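Local structure of universal stress protein (Pseudomonas aeruginosa UCBPP-PA14, 7MQ5) at residues Q18-A23 with I94-F98; E44-S50 with N70-K74; W132-I137 with I164-A170; V239-T245 with S269-K275. The protein is of unknown function but, as a putative universal stress protein of the HUP clan, probably takes part in the bacterial response to stress. The contacts are given in a common frame with arbitrary orientation. Where two conformers were deposited one is given. Numbering follows the deposited sequence.

Interaction 1 of 4, residues Q18-A23 with I94-F98; sequences QLEGLA and IKQHF
In the N-terminal alpha/beta half of this tandem universal stress fold, strand 92-96 ends beside the loop that leads into helix 22-34. Gln18 and Glu20 are extended, Leu19 (phi/psi -94/-5°) is not, Gly21 is the N-cap, and Leu22 and Ala23 begin the helix; 374 Å² is buried. Gln96, with chi1 and chi2 both t, reaches across with its amide. Its OE1 accepts from Leu22 N (3.0 Å) at the first turn of the helix, and its NE2 donates to Glu20 OE1 (3.0 Å). The backbones are nearest at Ala23 and Lys95, CA to CA 5.4 Å, and Ala23 CB lies 3.8 Å from Ile94 CG2. Farther out, Phe98 (chi1 m) lays one ring face under Gln18, a CH-pi contact with Gln18 CG 3.7 Å from the ring centroid. Strand 9-13 bonds to the Ile94 backbone and strand 123-126 to that of Lys95. One water joins the two main partners, accepting from Ala23 N at 3.1 Å and donating to Gln96 OE1 at 2.8 Å.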
loop_
_atom_site.group_PDB
_atom_site.type_symbol
_atom_site.label_atom_id
_atom_site.label_comp_id
_atom_site.label_asym_id
_atom_site.label_seq_id
_atom_site.Cartn_x
_atom_site.Cartn_y
_atom_site.Cartn_z
ATOM N N GLN A 18 -8.440 -19.667 5.379
ATOM C CA GLN A 18 -6.972 -19.722 5.135
ATOM C C GLN A 18 -6.250 -20.004 6.463
ATOM O O GLN A 18 -6.839 -19.761 7.526
ATOM C CB GLN A 18 -6.521 -18.411 4.485
ATOM C CG GLN A 18 -7.098 -18.179 3.090
ATOM C CD GLN A 18 -6.464 -19.034 2.014
ATOM O OE1 GLN A 18 -5.485 -19.743 2.241
ATOM N NE2 GLN A 18 -7.003 -18.948 0.806
ATOM N N LEU A 19 -4.999 -20.466 6.406
ATOM C CA LEU A 19 -4.235 -20.790 7.645
ATOM C C LEU A 19 -3.371 -19.623 8.116
ATOM O O LEU A 19 -2.690 -19.770 9.158
ATOM C CB LEU A 19 -3.388 -22.041 7.417
ATOM C CG LEU A 19 -4.178 -23.317 7.150
ATOM C CD1 LEU A 19 -3.260 -24.516 7.285
ATOM C CD2 LEU A 19 -5.364 -23.451 8.100
ATOM N N GLU A 20 -3.333 -18.545 7.334
ATOM C CA GLU A 20 -2.628 -17.314 7.761
ATOM C C GLU A 20 -3.678 -16.220 7.949
ATOM O O GLU A 20 -4.777 -16.328 7.355
ATOM C CB GLU A 20 -1.556 -16.884 6.757
ATOM C CG GLU A 20 -0.343 -17.808 6.720
ATOM C CD GLU A 20 0.801 -17.263 5.881
ATOM O OE1 GLU A 20 0.517 -16.494 4.946
ATOM O OE2 GLU A 20 1.973 -17.573 6.189
ATOM N N GLY A 21 -3.370 -15.268 8.821
ATOM C CA GLY A 21 -4.237 -14.107 9.062
ATOM C C GLY A 21 -3.380 -12.867 9.088
ATOM O O GLY A 21 -3.417 -12.147 10.088
ATOM N N LEU A 22 -2.648 -12.611 8.007
ATOM C CA LEU A 22 -1.698 -11.472 8.072
ATOM C C LEU A 22 -2.442 -10.140 8.021
ATOM O O LEU A 22 -1.873 -9.170 8.526
ATOM C CB LEU A 22 -0.621 -11.568 6.982
ATOM C CG LEU A 22 0.666 -12.313 7.365
ATOM C CD1 LEU A 22 1.385 -11.649 8.531
ATOM C CD2 LEU A 22 0.394 -13.755 7.697
ATOM N N ALA A 23 -3.622 -10.058 7.397
ATOM C CA ALA A 23 -4.300 -8.733 7.362
ATOM C C ALA A 23 -4.546 -8.237 8.790
ATOM O O ALA A 23 -4.223 -7.079 9.110
ATOM C CB ALA A 23 -5.576 -8.797 6.561
ATOM N N ILE A 94 -6.802 -3.205 4.327
ATOM C CA ILE A 94 -5.725 -4.220 4.436
ATOM C C ILE A 94 -6.307 -5.551 3.966
ATOM O O ILE A 94 -7.338 -6.008 4.508
ATOM C CB ILE A 94 -5.148 -4.336 5.849
ATOM C CG1 ILE A 94 -4.695 -2.975 6.387
ATOM C CG2 ILE A 94 -4.028 -5.372 5.865
ATOM C CD1 ILE A 94 -4.109 -3.046 7.783
ATOM N N LYS A 95 -5.650 -6.148 2.970
ATOM C CA LYS A 95 -6.085 -7.461 2.457
ATOM C C LYS A 95 -4.853 -8.323 2.189
ATOM O O LYS A 95 -3.867 -7.823 1.613
ATOM C CB LYS A 95 -6.906 -7.299 1.181
ATOM C CG LYS A 95 -7.420 -8.630 0.672
ATOM C CD LYS A 95 -8.341 -8.578 -0.513
ATOM C CE LYS A 95 -8.718 -9.975 -0.981
ATOM N NZ LYS A 95 -7.542 -10.739 -1.484
ATOM N N GLN A 96 -4.935 -9.591 2.558
ATOM C CA GLN A 96 -3.829 -10.520 2.268
ATOM C C GLN A 96 -3.971 -11.082 0.854
ATOM O O GLN A 96 -5.081 -11.442 0.420
ATOM C CB GLN A 96 -3.797 -11.647 3.297
ATOM C CG GLN A 96 -2.702 -12.664 3.021
ATOM C CD GLN A 96 -2.401 -13.590 4.176
ATOM O OE1 GLN A 96 -3.052 -13.581 5.226
ATOM N NE2 GLN A 96 -1.391 -14.415 3.974
ATOM N N HIS A 97 -2.839 -11.164 0.175
ATOM C CA HIS A 97 -2.739 -11.765 -1.169
ATOM C C HIS A 97 -2.676 -13.285 -1.064
ATOM O O HIS A 97 -1.831 -13.797 -0.304
ATOM C CB HIS A 97 -1.479 -11.243 -1.850
ATOM C CG HIS A 97 -1.114 -11.982 -3.083
ATOM N ND1 HIS A 97 0.101 -12.617 -3.221
ATOM C CD2 HIS A 97 -1.793 -12.180 -4.228
ATOM C CE1 HIS A 97 0.159 -13.177 -4.413
ATOM N NE2 HIS A 97 -0.994 -12.918 -5.056
ATOM N N PHE A 98 -3.567 -13.956 -1.793
ATOM C CA PHE A 98 -3.574 -15.437 -1.920
ATOM C C PHE A 98 -3.516 -15.752 -3.413
ATOM O O PHE A 98 -4.489 -15.536 -4.127
ATOM C CB PHE A 98 -4.793 -16.057 -1.229
ATOM C CG PHE A 98 -4.824 -15.866 0.265
ATOM C CD1 PHE A 98 -4.049 -16.654 1.100
ATOM C CD2 PHE A 98 -5.624 -14.895 0.840
ATOM C CE1 PHE A 98 -4.056 -16.463 2.473
ATOM C CE2 PHE A 98 -5.643 -14.712 2.213
ATOM C CZ PHE A 98 -4.854 -15.491 3.027
HETATM O O HOH W 1 -5.430 -12.259 6.063
#

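Interaction 2 of 4, residues E44-S50 with N70-K74; sequences EKRRDHS and NQAWK
Gln71 projects from strand 67-72 into the loop 44-50, its side chain fully extended (chi1 and chi2 t) and ending amid loop backbone; 106 Å² of the residue is covered by the loop. Gln71 NE2 donates to Glu44 O (3.0 Å) and Arg47 O (2.7 Å), both nearly linear, while Gln71 OE1 accepts from His49 N (2.9 Å). One primary amide thus ties three points of an irregular loop between strand 37-43 and helix 50-62. The backbones are closest at Glu44 and Trp73, CA to CA 5.4 Å, where a weak bond from Glu44 N to Ala72 O (3.0 Å) prolongs the parallel pairing of strands 37-43 and 67-72. Trp73 (chi1 t) sets its CB 3.9 Å from Lys45 N. Within the loop, Glu44 OE2 accepts from Arg47 N and Arg47 NE, each at 2.9 Å, the latter a salt bridge, and Glu44 OE1 from His49 NE2 and Arg47 NH1, also at 2.9 Å. Arg47 NH1 also bridges to Asp17. At the helix entry, Asp48 OD1 takes Ser50 N (2.9 Å) in an Asx turn. With both NE2 hydrogens of Gln71 and both Glu44 carboxylate oxygens engaged, the loop is probably held in shape largely by directional polar bonds.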
loop_
_atom_site.group_PDB
_atom_site.type_symbol
_atom_site.label_atom_id
_atom_site.label_comp_id
_atom_site.label_asym_id
_atom_site.label_seq_id
_atom_site.Cartn_x
_atom_site.Cartn_y
_atom_site.Cartn_z
ATOM N N GLU A 44 -18.850 -12.860 2.359
ATOM C CA GLU A 44 -19.438 -14.185 2.059
ATOM C C GLU A 44 -20.940 -14.115 2.293
ATOM O O GLU A 44 -21.370 -13.383 3.202
ATOM C CB GLU A 44 -18.841 -15.261 2.966
ATOM C CG GLU A 44 -19.367 -16.655 2.663
ATOM C CD GLU A 44 -18.804 -17.775 3.516
ATOM O OE1 GLU A 44 -17.624 -17.681 3.925
ATOM O OE2 GLU A 44 -19.551 -18.751 3.761
ATOM N N LYS A 45 -21.691 -14.882 1.513
ATOM C CA LYS A 45 -23.160 -14.945 1.686
ATOM C C LYS A 45 -23.575 -16.188 2.483
ATOM O O LYS A 45 -24.434 -16.056 3.369
ATOM C CB LYS A 45 -23.843 -15.004 0.316
ATOM C CG LYS A 45 -25.365 -15.032 0.351
ATOM C CD LYS A 45 -26.011 -15.076 -1.018
ATOM C CE LYS A 45 -25.806 -16.390 -1.744
ATOM N NZ LYS A 45 -26.512 -16.421 -3.047
ATOM N N ARG A 46 -22.956 -17.343 2.222
ATOM C CA ARG A 46 -23.561 -18.611 2.720
ATOM C C ARG A 46 -23.458 -18.825 4.237
ATOM O O ARG A 46 -24.520 -18.954 4.895
ATOM C CB ARG A 46 -22.947 -19.816 2.005
ATOM C CG ARG A 46 -23.499 -21.147 2.503
ATOM C CD ARG A 46 -23.036 -22.331 1.690
ATOM N NE ARG A 46 -21.602 -22.523 1.747
ATOM C CZ ARG A 46 -20.961 -23.383 2.535
ATOM N NH1 ARG A 46 -21.625 -24.172 3.360
ATOM N NH2 ARG A 46 -19.641 -23.445 2.485
ATOM N N ARG A 47 -22.252 -18.979 4.768
ATOM C CA ARG A 47 -22.148 -19.371 6.199
ATOM C C ARG A 47 -22.370 -18.168 7.121
ATOM O O ARG A 47 -21.992 -17.054 6.760
ATOM C CB ARG A 47 -20.795 -20.030 6.461
ATOM C CG ARG A 47 -20.613 -21.342 5.715
ATOM C CD ARG A 47 -19.191 -21.843 5.789
ATOM N NE ARG A 47 -18.288 -20.901 5.145
ATOM C CZ ARG A 47 -16.972 -21.052 5.059
ATOM N NH1 ARG A 47 -16.235 -20.142 4.451
ATOM N NH2 ARG A 47 -16.389 -22.107 5.597
ATOM N N ASP A 48 -22.968 -18.413 8.280
ATOM C CA ASP A 48 -23.207 -17.363 9.302
ATOM C C ASP A 48 -21.937 -17.261 10.154
ATOM O O ASP A 48 -21.716 -18.136 10.995
ATOM C CB ASP A 48 -24.449 -17.673 10.138
ATOM C CG ASP A 48 -24.807 -16.602 11.153
ATOM O OD1 ASP A 48 -23.968 -15.725 11.386
ATOM O OD2 ASP A 48 -25.938 -16.657 11.693
ATOM N N HIS A 49 -21.126 -16.231 9.917
ATOM C CA HIS A 49 -19.860 -16.058 10.680
ATOM C C HIS A 49 -20.057 -15.125 11.883
ATOM O O HIS A 49 -19.047 -14.764 12.493
ATOM C CB HIS A 49 -18.752 -15.525 9.764
ATOM C CG HIS A 49 -18.372 -16.459 8.674
ATOM N ND1 HIS A 49 -17.756 -17.661 8.933
ATOM C CD2 HIS A 49 -18.476 -16.356 7.333
ATOM C CE1 HIS A 49 -17.511 -18.272 7.790
ATOM N NE2 HIS A 49 -17.929 -17.482 6.790
ATOM N N SER A 50 -21.308 -14.815 12.249
ATOM C CA SER A 50 -21.593 -13.814 13.312
ATOM C C SER A 50 -20.952 -14.204 14.650
ATOM O O SER A 50 -20.361 -13.325 15.309
ATOM C CB SER A 50 -23.082 -13.596 13.464
ATOM O OG SER A 50 -23.734 -14.793 13.839
ATOM N N ASN A 70 -18.466 -6.949 10.536
ATOM C CA ASN A 70 -19.630 -7.154 9.664
ATOM C C ASN A 70 -19.339 -8.274 8.671
ATOM O O ASN A 70 -18.184 -8.511 8.327
ATOM C CB ASN A 70 -20.003 -5.887 8.896
ATOM C CG ASN A 70 -21.374 -5.971 8.261
ATOM O OD1 ASN A 70 -22.295 -6.583 8.805
ATOM N ND2 ASN A 70 -21.526 -5.331 7.119
ATOM N N GLN A 71 -20.406 -8.927 8.251
ATOM C CA GLN A 71 -20.364 -9.903 7.154
ATOM C C GLN A 71 -21.261 -9.331 6.059
ATOM O O GLN A 71 -22.379 -8.907 6.375
ATOM C CB GLN A 71 -20.838 -11.275 7.611
ATOM C CG GLN A 71 -20.830 -12.282 6.482
ATOM C CD GLN A 71 -21.205 -13.674 6.919
ATOM O OE1 GLN A 71 -21.275 -13.973 8.113
ATOM N NE2 GLN A 71 -21.429 -14.537 5.940
ATOM N N ALA A 72 -20.773 -9.301 4.827
ATOM C CA ALA A 72 -21.541 -8.715 3.714
ATOM C C ALA A 72 -21.197 -9.426 2.413
ATOM O O ALA A 72 -20.175 -10.133 2.330
ATOM C CB ALA A 72 -21.217 -7.245 3.606
ATOM N N TRP A 73 -22.054 -9.228 1.425
ATOM C CA TRP A 73 -21.788 -9.759 0.076
ATOM C C TRP A 73 -22.680 -9.054 -0.924
ATOM O O TRP A 73 -23.913 -9.158 -0.794
ATOM C CB TRP A 73 -22.016 -11.273 -0.048
ATOM C CG TRP A 73 -21.708 -11.689 -1.450
ATOM C CD1 TRP A 73 -22.563 -11.761 -2.512
ATOM C CD2 TRP A 73 -20.393 -11.905 -1.982
ATOM N NE1 TRP A 73 -21.871 -12.054 -3.655
ATOM C CE2 TRP A 73 -20.535 -12.149 -3.363
ATOM C CE3 TRP A 73 -19.113 -11.967 -1.415
ATOM C CZ2 TRP A 73 -19.442 -12.443 -4.180
ATOM C CZ3 TRP A 73 -18.039 -12.257 -2.226
ATOM C CH2 TRP A 73 -18.200 -12.484 -3.591
ATOM N N LYS A 74 -22.070 -8.341 -1.864
ATOM C CA LYS A 74 -22.895 -7.866 -2.998
ATOM C C LYS A 74 -22.037 -7.842 -4.270
ATOM O O LYS A 74 -20.990 -7.174 -4.301
ATOM C CB LYS A 74 -23.614 -6.546 -2.702
ATOM C CG LYS A 74 -24.636 -6.148 -3.763
ATOM C CD LYS A 74 -25.388 -4.867 -3.479
ATOM C CE LYS A 74 -26.359 -4.506 -4.584
ATOM N NZ LYS A 74 -25.675 -4.362 -5.892
#

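Interaction 3 of 4, residues W132-I137 with I164-A170; sequences WTGGKI and IAGLAKA
Two tight turns fit together here: the type II beta turn Trp132-Gly135, closed by Gly135 N to Trp132 O (2.9 Å), and the Schellman end of helix 148-167, where Lys169 has positive phi, Ala170 N bonds Ala165 O (2.9 Å) and Lys169 N bonds Gly166 O (3.3 Å). Gly134 is the third residue of the beta turn, where its positive phi (77°) suits a glycine, and its N donates to Ala168 O (3.0 Å) and, weakly, to Lys169 O (3.2 Å). The backbones come within 4.5 Å at the CA atoms of Thr133 and Ala168 and 4.4 Å at those of Gly134 and Ala170, and Thr133 CA makes a CH...O contact of 3.0 Å with Ala168 O. Small residues leave the hollows that larger ones fill. Ile137 (chi1 and chi2 m) pushes its CG1 between Ala165 and Ala170, 4.0 Å from Ala165 CB and 3.8 Å from Ala170 CB, while its CD1 meets Ile164 CG2 at 3.8 Å. Trp132 (chi1 m) lies along the last turn of the helix, with CB 3.9 Å from Ala168 CB, CZ3 3.8 Å from Ile164 CG2, and Leu167 CD1 at the ring edge. The contact joins the start of strand 136-141 to the end of the helix in a beta-alpha-beta unit completed by strand 171-178; Trp132 also packs on Arg26 and Leu29 of helix 22-34, and its NE1 hydrogen-bonds Asp270 OD2.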
loop_
_atom_site.group_PDB
_atom_site.type_symbol
_atom_site.label_atom_id
_atom_site.label_comp_id
_atom_site.label_asym_id
_atom_site.label_seq_id
_atom_site.Cartn_x
_atom_site.Cartn_y
_atom_site.Cartn_z
ATOM N N TRP A 132 6.771 -7.130 10.416
ATOM C CA TRP A 132 7.345 -5.812 10.045
ATOM C C TRP A 132 8.423 -5.370 11.034
ATOM O O TRP A 132 9.342 -4.674 10.609
ATOM C CB TRP A 132 6.247 -4.761 10.049
ATOM C CG TRP A 132 5.349 -4.797 8.861
ATOM C CD1 TRP A 132 5.237 -5.772 7.911
ATOM C CD2 TRP A 132 4.342 -3.824 8.565
ATOM N NE1 TRP A 132 4.271 -5.429 7.005
ATOM C CE2 TRP A 132 3.685 -4.258 7.395
ATOM C CE3 TRP A 132 3.926 -2.637 9.176
ATOM C CZ2 TRP A 132 2.651 -3.526 6.810
ATOM C CZ3 TRP A 132 2.914 -1.911 8.592
ATOM C CH2 TRP A 132 2.283 -2.358 7.434
ATOM N N THR A 133 8.246 -5.705 12.314
ATOM C CA THR A 133 9.121 -5.170 13.381
ATOM C C THR A 133 10.584 -5.453 13.057
ATOM O O THR A 133 10.957 -6.622 12.789
ATOM C CB THR A 133 8.673 -5.676 14.753
ATOM O OG1 THR A 133 7.348 -5.189 14.957
ATOM C CG2 THR A 133 9.563 -5.213 15.885
ATOM N N GLY A 134 11.379 -4.388 13.070
ATOM C CA GLY A 134 12.823 -4.499 12.825
ATOM C C GLY A 134 13.193 -4.669 11.363
ATOM O O GLY A 134 14.398 -4.796 11.094
ATOM N N GLY A 135 12.231 -4.649 10.442
ATOM C CA GLY A 135 12.580 -4.886 9.028
ATOM C C GLY A 135 12.996 -3.629 8.282
ATOM O O GLY A 135 13.365 -2.622 8.916
ATOM N N LYS A 136 12.940 -3.699 6.958
ATOM C CA LYS A 136 13.287 -2.556 6.077
ATOM C C LYS A 136 12.054 -2.152 5.270
ATOM O O LYS A 136 11.385 -3.024 4.682
ATOM C CB LYS A 136 14.472 -2.913 5.181
ATOM C CG LYS A 136 15.741 -3.218 5.967
ATOM C CD LYS A 136 16.965 -3.385 5.110
ATOM C CE LYS A 136 18.194 -3.736 5.925
ATOM N NZ LYS A 136 19.361 -4.042 5.067
ATOM N N ILE A 137 11.773 -0.858 5.267
ATOM C CA ILE A 137 10.631 -0.250 4.536
ATOM C C ILE A 137 11.213 0.480 3.326
ATOM O O ILE A 137 12.118 1.301 3.517
ATOM C CB ILE A 137 9.863 0.723 5.451
ATOM C CG1 ILE A 137 9.602 0.135 6.844
ATOM C CG2 ILE A 137 8.590 1.215 4.763
ATOM C CD1 ILE A 137 8.883 -1.195 6.851
ATOM N N ILE A 164 5.364 4.164 8.853
ATOM C CA ILE A 164 5.436 2.683 9.012
ATOM C C ILE A 164 6.784 2.325 9.653
ATOM O O ILE A 164 6.817 1.491 10.569
ATOM C CB ILE A 164 5.215 1.983 7.659
ATOM C CG1 ILE A 164 3.751 2.096 7.236
ATOM C CG2 ILE A 164 5.658 0.536 7.725
ATOM C CD1 ILE A 164 3.471 1.669 5.829
ATOM N N ALA A 165 7.866 2.928 9.184
ATOM C CA ALA A 165 9.190 2.624 9.769
ATOM C C ALA A 165 9.164 2.933 11.270
ATOM O O ALA A 165 9.732 2.155 12.053
ATOM C CB ALA A 165 10.263 3.402 9.046
ATOM N N GLY A 166 8.533 4.037 11.661
ATOM C CA GLY A 166 8.496 4.401 13.090
ATOM C C GLY A 166 7.665 3.423 13.900
ATOM O O GLY A 166 8.146 2.959 14.955
ATOM N N LEU A 167 6.474 3.061 13.416
ATOM C CA LEU A 167 5.589 2.206 14.252
ATOM C C LEU A 167 6.134 0.776 14.308
ATOM O O LEU A 167 5.909 0.099 15.328
ATOM C CB LEU A 167 4.131 2.279 13.774
ATOM C CG LEU A 167 3.784 1.650 12.430
ATOM C CD1 LEU A 167 3.483 0.157 12.566
ATOM C CD2 LEU A 167 2.576 2.365 11.832
ATOM N N ALA A 168 6.874 0.357 13.283
ATOM C CA ALA A 168 7.426 -1.020 13.246
ATOM C C ALA A 168 8.860 -1.078 13.801
ATOM O O ALA A 168 9.442 -2.183 13.806
ATOM C CB ALA A 168 7.393 -1.517 11.821
ATOM N N LYS A 169 9.420 0.057 14.224
ATOM C CA LYS A 169 10.841 0.087 14.679
ATOM C C LYS A 169 11.690 -0.568 13.586
ATOM O O LYS A 169 12.476 -1.504 13.871
ATOM C CB LYS A 169 11.010 -0.543 16.064
ATOM C CG LYS A 169 10.328 0.244 17.175
ATOM C CD LYS A 169 10.723 -0.170 18.569
ATOM C CE LYS A 169 10.118 0.729 19.625
ATOM N NZ LYS A 169 8.637 0.715 19.580
ATOM N N ALA A 170 11.529 -0.043 12.374
ATOM C CA ALA A 170 12.166 -0.533 11.137
ATOM C C ALA A 170 13.000 0.604 10.545
ATOM O O ALA A 170 12.912 1.752 11.044
ATOM C CB ALA A 170 11.087 -1.001 10.171
HETATM O O HOH W 2 6.797 -2.484 16.522
#

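Interaction 4 of 4, residues V239-T245 with S269-K275; sequences VVTVIGT and SDVLVLK
Val242 and Leu272 lie side by side on one sheet face, Val242 CG1 4.1 Å from Leu272 CD2 and 3.8 Å from Leu274 CD1, covered by Ile157, Ala161 and His160 of helix 148-167. On the opposite face Ile243 (chi1 p) sets CD1 4.0 Å from Val271 CG1 and CG1 4.4 Å from Val273 CG2, beneath helix 258-264. These are parallel strands, 240-244 and 270-274, of a Rossmann-like sheet, joined through helix 258-264 as a beta-alpha-beta crossover. Their axes approach to 4.6 Å at 20°, in register Val240-Asp270 through Gly244-Leu274. The ladder runs Val239 O to Asp270 N, Thr241 N to Asp270 O, Thr241 O to Leu272 N, Ile243 O to Leu274 N and Thr245 N to Leu274 O, each 2.9 Å, and Ile243 N to Leu272 O, 3.0 Å. At the N-terminal end Thr241 OG1 donates to Ser269 OG, and that OG to Asp270 O, each 2.9 Å. Asp270 OD1 accepts from Lys127 N and Thr128 N; OD2 salt-bridges Arg26 and hydrogen-bonds Trp132 NE1.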
loop_
_atom_site.group_PDB
_atom_site.type_symbol
_atom_site.label_atom_id
_atom_site.label_comp_id
_atom_site.label_asym_id
_atom_site.label_seq_id
_atom_site.Cartn_x
_atom_site.Cartn_y
_atom_site.Cartn_z
ATOM N N VAL A 239 10.379 -5.588 3.731
ATOM C CA VAL A 239 9.142 -6.259 4.219
ATOM C C VAL A 239 7.908 -5.467 3.759
ATOM O O VAL A 239 6.833 -6.080 3.632
ATOM C CB VAL A 239 9.219 -6.470 5.738
ATOM C CG1 VAL A 239 9.177 -5.176 6.530
ATOM C CG2 VAL A 239 8.165 -7.454 6.203
ATOM N N VAL A 240 8.066 -4.169 3.494
ATOM C CA VAL A 240 6.983 -3.320 2.931
ATOM C C VAL A 240 7.601 -2.436 1.854
ATOM O O VAL A 240 8.675 -1.878 2.108
ATOM C CB VAL A 240 6.308 -2.408 3.981
ATOM C CG1 VAL A 240 5.254 -1.514 3.340
ATOM C CG2 VAL A 240 5.736 -3.189 5.143
ATOM N N THR A 241 6.918 -2.314 0.717
ATOM C CA THR A 241 7.280 -1.333 -0.328
ATOM C C THR A 241 6.070 -0.409 -0.480
ATOM O O THR A 241 4.949 -0.901 -0.611
ATOM C CB THR A 241 7.676 -1.999 -1.653
ATOM O OG1 THR A 241 8.760 -2.900 -1.418
ATOM C CG2 THR A 241 8.110 -0.989 -2.689
ATOM N N VAL A 242 6.310 0.891 -0.481
ATOM C CA VAL A 242 5.255 1.914 -0.666
ATOM C C VAL A 242 5.428 2.485 -2.067
ATOM O O VAL A 242 6.535 2.962 -2.400
ATOM C CB VAL A 242 5.332 3.013 0.401
ATOM C CG1 VAL A 242 4.186 3.994 0.205
ATOM C CG2 VAL A 242 5.344 2.429 1.809
ATOM N N ILE A 243 4.366 2.415 -2.865
ATOM C CA ILE A 243 4.399 2.912 -4.261
ATOM C C ILE A 243 3.187 3.801 -4.519
ATOM O O ILE A 243 2.187 3.747 -3.764
ATOM C CB ILE A 243 4.433 1.754 -5.280
ATOM C CG1 ILE A 243 3.099 1.002 -5.337
ATOM C CG2 ILE A 243 5.607 0.819 -5.023
ATOM C CD1 ILE A 243 3.032 -0.030 -6.435
ATOM N N GLY A 244 3.312 4.617 -5.558
ATOM C CA GLY A 244 2.189 5.411 -6.061
ATOM C C GLY A 244 1.840 4.960 -7.462
ATOM O O GLY A 244 2.719 4.455 -8.178
ATOM N N THR A 245 0.569 5.053 -7.810
ATOM C CA THR A 245 0.103 4.808 -9.185
ATOM C C THR A 245 0.488 6.010 -10.063
ATOM O O THR A 245 0.975 7.033 -9.544
ATOM C CB THR A 245 -1.390 4.461 -9.170
ATOM O OG1 THR A 245 -2.088 5.565 -8.595
ATOM C CG2 THR A 245 -1.669 3.195 -8.395
ATOM N N SER A 269 7.523 -8.411 -0.975
ATOM C CA SER A 269 7.186 -7.594 0.208
ATOM C C SER A 269 5.681 -7.315 0.217
ATOM O O SER A 269 5.033 -7.440 -0.821
ATOM C CB SER A 269 7.928 -6.260 0.168
ATOM O OG SER A 269 7.459 -5.450 -0.918
ATOM N N ASP A 270 5.166 -6.940 1.378
ATOM C CA ASP A 270 3.836 -6.302 1.390
ATOM C C ASP A 270 3.938 -5.050 0.507
ATOM O O ASP A 270 5.056 -4.501 0.339
ATOM C CB ASP A 270 3.417 -5.872 2.794
ATOM C CG ASP A 270 3.090 -6.991 3.762
ATOM O OD1 ASP A 270 3.201 -8.179 3.392
ATOM O OD2 ASP A 270 2.705 -6.649 4.894
ATOM N N VAL A 271 2.816 -4.588 -0.020
ATOM C CA VAL A 271 2.826 -3.377 -0.873
ATOM C C VAL A 271 1.712 -2.438 -0.412
ATOM O O VAL A 271 0.540 -2.856 -0.346
ATOM C CB VAL A 271 2.688 -3.708 -2.375
ATOM C CG1 VAL A 271 2.954 -2.476 -3.238
ATOM C CG2 VAL A 271 3.604 -4.845 -2.806
ATOM N N LEU A 272 2.087 -1.202 -0.097
ATOM C CA LEU A 272 1.109 -0.134 0.194
ATOM C C LEU A 272 0.963 0.686 -1.083
ATOM O O LEU A 272 1.972 1.263 -1.548
ATOM C CB LEU A 272 1.582 0.732 1.359
ATOM C CG LEU A 272 0.649 1.883 1.707
ATOM C CD1 LEU A 272 -0.709 1.381 2.155
ATOM C CD2 LEU A 272 1.252 2.796 2.755
ATOM N N VAL A 273 -0.236 0.699 -1.640
ATOM C CA VAL A 273 -0.517 1.372 -2.932
ATOM C C VAL A 273 -1.268 2.680 -2.681
ATOM O O VAL A 273 -2.390 2.650 -2.146
ATOM C CB VAL A 273 -1.322 0.429 -3.837
ATOM C CG1 VAL A 273 -1.618 1.092 -5.169
ATOM C CG2 VAL A 273 -0.601 -0.896 -4.031
ATOM N N LEU A 274 -0.627 3.784 -3.049
ATOM C CA LEU A 274 -1.200 5.134 -2.924
ATOM C C LEU A 274 -1.560 5.653 -4.314
ATOM O O LEU A 274 -0.934 5.232 -5.291
ATOM C CB LEU A 274 -0.178 6.054 -2.253
ATOM C CG LEU A 274 0.338 5.564 -0.907
ATOM C CD1 LEU A 274 1.370 6.522 -0.354
ATOM C CD2 LEU A 274 -0.795 5.369 0.084
ATOM N N LYS A 275 -2.534 6.545 -4.372
ATOM C CA LYS A 275 -2.945 7.165 -5.648
ATOM C C LYS A 275 -2.862 8.675 -5.524
ATOM O O LYS A 275 -2.946 9.215 -4.425
ATOM C CB LYS A 275 -4.369 6.767 -6.027
ATOM C CG LYS A 275 -4.611 5.272 -6.166
ATOM C CD LYS A 275 -5.976 4.972 -6.726
ATOM C CE LYS A 275 -6.252 3.493 -6.934
ATOM N NZ LYS A 275 -6.575 2.762 -5.682
#

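In the fold
All four interactions reach one ten-stranded sheet made of two alpha/beta halves, which meet where strand 123-126 runs antiparallel to strand 270-274. Interactions 1 and 2 belong to the N-terminal half, with centres about 17 Å apart; interaction 2, at strand 67-72, one of the two outermost, falls in sequence between the segments of interaction 1. Interactions 3 and 4 follow in the second half, their centres about 14 Å apart, and they touch where Lys136 O lies 2.9 Å from Val239 N. Interactions 2 and 3 have centres about 34 Å apart. Arg26 of helix 22-34, which begins in interaction 1, forms a salt bridge with Asp270 of interaction 4, linking the two halves.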